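Side-chain contacts in alkaline phosphatase (Antarctic bacterium, PDB 2W5V), which probably hydrolyses phosphate monoesters as a zinc- and magnesium-dependent alkaline phosphatase, working through a phosphoserine intermediate: residues R148-E151 with E152-A155; S203-A206 with S207-K210; L285-A288 with K289-G292. The protein carries 1 engineered substitution. All coordinates share one frame; numbering follows the deposited sequence.

Interaction 1 (R148-E151 with E152-A155); sequences RGLE and EEIA
Leu150 and Glu153 run alongside each other, their ends turned the same way, with Leu150 CD1 resting 3.7 Å from Glu153 OE1. CG of Glu153 is anti to the backbone N (chi1 178°), which lays the extended chain along the leucine. Its carboxylate is near Asp157, with which it forms part of a magnesium site seen in this protein but not occupied in this chain. The stretch is the start of helix 151-158: Leu150 is the N-cap residue and the centre of an inverse gamma turn, and its carbonyl opens the helical bonding. Ile154 N donates to Leu150 O at 3.0 Å, in the carbonyl plane, and Ile154 CG1 packs against Leu150 O at 3.5 Å. Glu151 O is met in the same way one residue on. Ala155 N reaches it at 2.9 Å, tilted 30° from the carbonyl plane, and Ala155 CB lies 3.6 Å from Glu151 O. The Glu151 side chain points away from 152-155, extended beyond CG, and OE1 is hydrogen-bonded to Thr134 OG1. Arg148 O lies 3.9 Å from Ile154 CD1, while the arginine side chain heads toward the active site, where NH1 forms a salt bridge with Asp83 and a hydrogen bond with the phosphoserine at position 84.

Interaction 2 (S203-A206 with S207-K210); sequences SSIA and SNRK
Ile205 and Asn208 are the first and last residues of a type I beta turn, which follows the short, weakly bonded helix 202-205 and leads the chain into strand 210-214 of the large mixed sheet. One direct hydrogen bond closes the turn: Asn208 N donates to Ile205 O at 3.0 Å with an N-H...O angle of 163°. The donor sits above the carbonyl plane, 50° out of it. The outer corner is made by Ala206 and Ser207, and the Ala206 carbonyl accepts a hydrogen bond from Lys244.

Van der Waals packing adds to this bond. The Asn208 side chain crosses that of Ile205 at about a right angle; with CG anti to its own carbonyl carbon (chi1 -64°), the amide folds back over the turn, and Asn208 OD1 comes within 3.6 Å of Ile205 CA. Asn208 CB is 3.4 Å from Ile205 O, close beside the turn bond. The outer part of the isoleucine is directed off the turn and packs on Leu237 and Phe241 of helix 230-242, while Asn208 touches Thr193 on the edge strand 192-195.

Water supplies the third kind of link, joining the Ser204 carbonyl to the turn side chains. One water donates to Ser204 O and also to Asn208 OD1, the latter at 2.9 Å, and so bridges two oxygens that are 4.4 Å apart. A second water makes a weak bond to Ser204 O and hydrogen-bonds to Ser207 OG at 3.2 Å.

Interaction 3 (L285-A288 with K289-G292); sequences LAFA and KKDG
Phe287 O receives the hydrogen bond of Asp291 N at 2.8 Å, the donor lying nearly along the C=O axis. The same two residues meet again through their side chains. Asp291 CB sits over one face of the Phe287 ring, offset toward the rim and 4.0 Å from the centroid, in a CH-pi contact. Ring and carboxylate planes are only 13° apart, and Asp291 OD1 approaches Phe287 CZ at 3.9 Å. Four residues apart, they leave the same flank of the helix, and with CG anti to the backbone N in both (chi1 175° for Phe287, -179° for Asp291), the Asp291 carbons come against the ring. Asp291 OD2 accepts hydrogen bonds from Asn293 N and Thr294 OG1, holding the carboxylate against the start of the next strand. The bent Lys290 chain brings NZ obliquely to within 4.0 Å of Phe287 CD1. On another flank, Lys289 N bonds Leu285 O at 2.9 Å; Lys289 CG passes Leu285 O at 3.3 Å, and Lys289 NZ is hydrogen-bonded to Gln65. Ala288 and Leu285 pack on Val296 of strand 294-299. Gly292 N still bonds Ala288 O at 2.8 Å, but the positive phi of Gly292 ends the helical run: this is the C-terminal end of helix 267-291, with a two-residue link to strand 294-299 of the alpha/beta fold.

How the interactions relate
The three contacts follow one another along the chain without touching. Interaction 1 starts a helix, interaction 2 turns the chain from a helix end toward strand 210-214, and interaction 3 ends a helix ahead of strand 294-299. Centres of interactions 1 and 3 are about 35 Å apart, on opposite sides of the chain's centre; interaction 2 lies about 28 Å from the first and 23 Å from the third, between centres. Of the three, interaction 1 alone lies near the metal site: the Arg148 side chain is about 6 Å from a bound magnesium ion and about 6 Å from a bound zinc ion. The other two lie away from the known sites.

Interaction 1 (R148-E151 with E152-A155)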
loop_
_atom_site.group_PDB
_atom_site.type_symbol
_atom_site.label_atom_id
_atom_site.label_comp_id
_atom_site.label_asym_id
_atom_site.label_seq_id
_atom_site.Cartn_x
_atom_site.Cartn_y
_atom_site.Cartn_z
ATOM N N ARG B 148 2.030 22.848 -17.356
ATOM C CA ARG B 148 3.217 22.714 -16.516
ATOM C C ARG B 148 4.494 23.109 -17.272
ATOM O O ARG B 148 5.525 23.391 -16.662
ATOM C CB ARG B 148 3.351 21.257 -16.062
ATOM C CG ARG B 148 3.543 20.303 -17.236
ATOM C CD ARG B 148 3.713 18.867 -16.786
ATOM N NE ARG B 148 4.927 18.688 -15.998
ATOM C CZ ARG B 148 5.206 17.587 -15.308
ATOM N NH1 ARG B 148 4.349 16.566 -15.296
ATOM N NH2 ARG B 148 6.335 17.512 -14.620
ATOM N N GLY B 149 4.426 23.097 -18.598
ATOM C CA GLY B 149 5.565 23.453 -19.427
ATOM C C GLY B 149 5.896 24.941 -19.408
ATOM O O GLY B 149 6.981 25.347 -19.831
ATOM N N LEU B 150 4.969 25.757 -18.914
ATOM C CA LEU B 150 5.171 27.203 -18.878
ATOM C C LEU B 150 6.025 27.610 -17.684
ATOM O O LEU B 150 5.582 28.378 -16.835
ATOM C CB LEU B 150 3.821 27.926 -18.829
ATOM C CG LEU B 150 2.893 27.578 -19.995
ATOM C CD1 LEU B 150 1.509 28.171 -19.775
ATOM C CD2 LEU B 150 3.487 28.038 -21.342
ATOM N N GLU B 151 7.257 27.113 -17.629
ATOM C CA GLU B 151 8.070 27.273 -16.426
ATOM C C GLU B 151 8.595 28.688 -16.187
ATOM O O GLU B 151 8.767 29.093 -15.038
ATOM C CB GLU B 151 9.204 26.243 -16.390
ATOM C CG GLU B 151 8.727 24.880 -15.907
ATOM C CD GLU B 151 9.849 23.866 -15.769
ATOM O OE1 GLU B 151 10.360 23.691 -14.638
ATOM O OE2 GLU B 151 10.214 23.246 -16.791
ATOM N N GLU B 152 8.846 29.440 -17.252
ATOM C CA GLU B 152 9.206 30.848 -17.072
ATOM C C GLU B 152 8.017 31.655 -16.535
ATOM O O GLU B 152 8.187 32.570 -15.733
ATOM C CB GLU B 152 9.764 31.447 -18.360
ATOM C CG GLU B 152 11.104 30.833 -18.745
ATOM C CD GLU B 152 11.747 31.493 -19.952
ATOM O OE1 GLU B 152 11.201 32.505 -20.455
ATOM O OE2 GLU B 152 12.805 30.993 -20.388
ATOM N N GLU B 153 6.811 31.304 -16.964
ATOM C CA GLU B 153 5.608 31.923 -16.402
ATOM C C GLU B 153 5.466 31.569 -14.924
ATOM O O GLU B 153 5.108 32.409 -14.095
ATOM C CB GLU B 153 4.364 31.465 -17.167
ATOM C CG GLU B 153 3.049 32.028 -16.624
ATOM C CD GLU B 153 1.829 31.570 -17.424
ATOM O OE1 GLU B 153 1.862 31.650 -18.672
ATOM O OE2 GLU B 153 0.828 31.149 -16.804
ATOM N N ILE B 154 5.726 30.307 -14.598
ATOM C CA ILE B 154 5.651 29.843 -13.222
ATOM C C ILE B 154 6.644 30.586 -12.331
ATOM O O ILE B 154 6.310 30.988 -11.214
ATOM C CB ILE B 154 5.863 28.314 -13.146
ATOM C CG1 ILE B 154 4.589 27.612 -13.620
ATOM C CG2 ILE B 154 6.217 27.886 -11.724
ATOM C CD1 ILE B 154 4.769 26.157 -13.978
ATOM N N ALA B 155 7.860 30.779 -12.829
ATOM C CA ALA B 155 8.855 31.552 -12.093
ATOM C C ALA B 155 8.350 32.969 -11.807
ATOM O O ALA B 155 8.473 33.471 -10.689
ATOM C CB ALA B 155 10.162 31.602 -12.860
#

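Interaction 2 (S203-A206 with S207-K210)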
loop_
_atom_site.group_PDB
_atom_site.type_symbol
_atom_site.label_atom_id
_atom_site.label_comp_id
_atom_site.label_asym_id
_atom_site.label_seq_id
_atom_site.Cartn_x
_atom_site.Cartn_y
_atom_site.Cartn_z
ATOM N N SER B 203 20.413 31.393 11.931
ATOM C CA SER B 203 20.857 32.717 12.362
ATOM C C SER B 203 21.244 33.620 11.191
ATOM O O SER B 203 21.087 34.843 11.254
ATOM C CB SER B 203 22.014 32.601 13.350
ATOM O OG SER B 203 21.620 31.853 14.484
ATOM N N SER B 204 21.745 33.010 10.121
ATOM C CA SER B 204 22.096 33.751 8.910
ATOM C C SER B 204 20.900 34.463 8.266
ATOM O O SER B 204 21.055 35.512 7.635
ATOM C CB SER B 204 22.735 32.810 7.886
ATOM O OG SER B 204 24.096 32.560 8.194
ATOM N N ILE B 205 19.711 33.891 8.421
ATOM C CA ILE B 205 18.539 34.384 7.697
ATOM C C ILE B 205 17.420 34.864 8.614
ATOM O O ILE B 205 16.367 35.299 8.142
ATOM C CB ILE B 205 17.955 33.298 6.763
ATOM C CG1 ILE B 205 17.535 32.065 7.571
ATOM C CG2 ILE B 205 18.962 32.909 5.694
ATOM C CD1 ILE B 205 16.685 31.079 6.785
ATOM N N ALA B 206 17.651 34.794 9.920
ATOM C CA ALA B 206 16.581 34.992 10.892
ATOM C C ALA B 206 15.849 36.322 10.743
ATOM O O ALA B 206 14.638 36.392 10.954
ATOM C CB ALA B 206 17.112 34.839 12.301
ATOM N N SER B 207 16.576 37.378 10.391
ATOM C CA SER B 207 15.963 38.706 10.331
ATOM C C SER B 207 15.442 39.085 8.943
ATOM O O SER B 207 15.027 40.220 8.722
ATOM C CB SER B 207 16.921 39.778 10.861
ATOM O OG SER B 207 18.138 39.773 10.143
ATOM N N ASN B 208 15.459 38.142 8.009
ATOM C CA ASN B 208 14.870 38.392 6.698
ATOM C C ASN B 208 13.354 38.206 6.743
ATOM O O ASN B 208 12.855 37.358 7.475
ATOM C CB ASN B 208 15.471 37.459 5.651
ATOM C CG ASN B 208 16.954 37.685 5.444
ATOM O OD1 ASN B 208 17.684 36.763 5.083
ATOM N ND2 ASN B 208 17.405 38.911 5.660
ATOM N N ARG B 209 12.625 38.990 5.951
ATOM C CA ARG B 209 11.175 38.842 5.875
ATOM C C ARG B 209 10.786 37.566 5.114
ATOM O O ARG B 209 9.903 36.817 5.540
ATOM C CB ARG B 209 10.544 40.078 5.229
ATOM C CG ARG B 209 9.043 39.978 5.014
ATOM C CD ARG B 209 8.294 39.577 6.286
ATOM N NE ARG B 209 6.851 39.464 6.057
ATOM C CZ ARG B 209 6.220 38.338 5.722
ATOM N NH1 ARG B 209 6.895 37.198 5.577
ATOM N NH2 ARG B 209 4.902 38.351 5.534
ATOM N N LYS B 210 11.441 37.326 3.983
ATOM C CA LYS B 210 11.240 36.088 3.238
ATOM C C LYS B 210 12.586 35.599 2.745
ATOM O O LYS B 210 13.514 36.385 2.599
ATOM C CB LYS B 210 10.342 36.310 2.027
ATOM C CG LYS B 210 8.982 36.910 2.308
ATOM C CD LYS B 210 8.234 37.012 0.983
ATOM C CE LYS B 210 7.146 38.058 0.995
ATOM N NZ LYS B 210 6.786 38.410 -0.406
HETATM O O HOH W 1 20.541 36.668 4.652
HETATM O O HOH W 2 19.675 38.586 7.600
#

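Interaction 3 (L285-A288 with K289-G292)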
loop_
_atom_site.group_PDB
_atom_site.type_symbol
_atom_site.label_atom_id
_atom_site.label_comp_id
_atom_site.label_asym_id
_atom_site.label_seq_id
_atom_site.Cartn_x
_atom_site.Cartn_y
_atom_site.Cartn_z
ATOM N N LEU B 285 9.345 14.473 11.527
ATOM C CA LEU B 285 8.775 13.765 12.673
ATOM C C LEU B 285 9.479 14.125 13.974
ATOM O O LEU B 285 8.843 14.231 15.020
ATOM C CB LEU B 285 8.808 12.250 12.453
ATOM C CG LEU B 285 7.834 11.703 11.415
ATOM C CD1 LEU B 285 7.971 10.185 11.300
ATOM C CD2 LEU B 285 6.420 12.086 11.802
ATOM N N ALA B 286 10.792 14.311 13.911
ATOM C CA ALA B 286 11.540 14.706 15.100
ATOM C C ALA B 286 11.035 16.058 15.602
ATOM O O ALA B 286 10.839 16.255 16.799
ATOM C CB ALA B 286 13.025 14.766 14.806
ATOM N N PHE B 287 10.805 16.989 14.685
ATOM C CA PHE B 287 10.236 18.268 15.095
ATOM C C PHE B 287 8.827 18.113 15.655
ATOM O O PHE B 287 8.504 18.692 16.686
ATOM C CB PHE B 287 10.194 19.271 13.948
ATOM C CG PHE B 287 9.512 20.556 14.320
ATOM C CD1 PHE B 287 10.154 21.481 15.126
ATOM C CD2 PHE B 287 8.226 20.832 13.884
ATOM C CE1 PHE B 287 9.530 22.669 15.484
ATOM C CE2 PHE B 287 7.600 22.018 14.238
ATOM C CZ PHE B 287 8.251 22.931 15.040
ATOM N N ALA B 288 7.992 17.344 14.960
ATOM C CA ALA B 288 6.595 17.176 15.351
ATOM C C ALA B 288 6.441 16.565 16.734
ATOM O O ALA B 288 5.538 16.931 17.482
ATOM C CB ALA B 288 5.856 16.337 14.325
ATOM N N LYS B 289 7.314 15.620 17.068
ATOM C CA LYS B 289 7.228 14.954 18.366
ATOM C C LYS B 289 7.656 15.888 19.496
ATOM O O LYS B 289 7.065 15.886 20.579
ATOM C CB LYS B 289 8.039 13.657 18.353
ATOM C CG LYS B 289 7.355 12.571 17.516
ATOM C CD LYS B 289 7.957 11.176 17.696
ATOM C CE LYS B 289 7.042 10.122 17.065
ATOM N NZ LYS B 289 7.564 8.722 17.176
ATOM N N LYS B 290 8.671 16.703 19.228
ATOM C CA LYS B 290 9.113 17.725 20.169
ATOM C C LYS B 290 8.055 18.827 20.322
ATOM O O LYS B 290 7.732 19.237 21.433
ATOM C CB LYS B 290 10.427 18.351 19.691
ATOM C CG LYS B 290 11.181 19.109 20.763
ATOM C CD LYS B 290 11.581 20.498 20.282
ATOM C CE LYS B 290 12.162 20.471 18.877
ATOM N NZ LYS B 290 12.471 21.844 18.382
ATOM N N ASP B 291 7.518 19.289 19.192
ATOM C CA ASP B 291 6.563 20.398 19.144
ATOM C C ASP B 291 5.189 20.048 19.729
ATOM O O ASP B 291 4.622 20.817 20.513
ATOM C CB ASP B 291 6.404 20.880 17.692
ATOM C CG ASP B 291 5.439 22.051 17.557
ATOM O OD1 ASP B 291 5.780 23.174 17.989
ATOM O OD2 ASP B 291 4.347 21.851 16.983
ATOM N N GLY B 292 4.650 18.904 19.320
ATOM C CA GLY B 292 3.362 18.437 19.805
ATOM C C GLY B 292 2.137 19.082 19.171
ATOM O O GLY B 292 1.009 18.667 19.441
#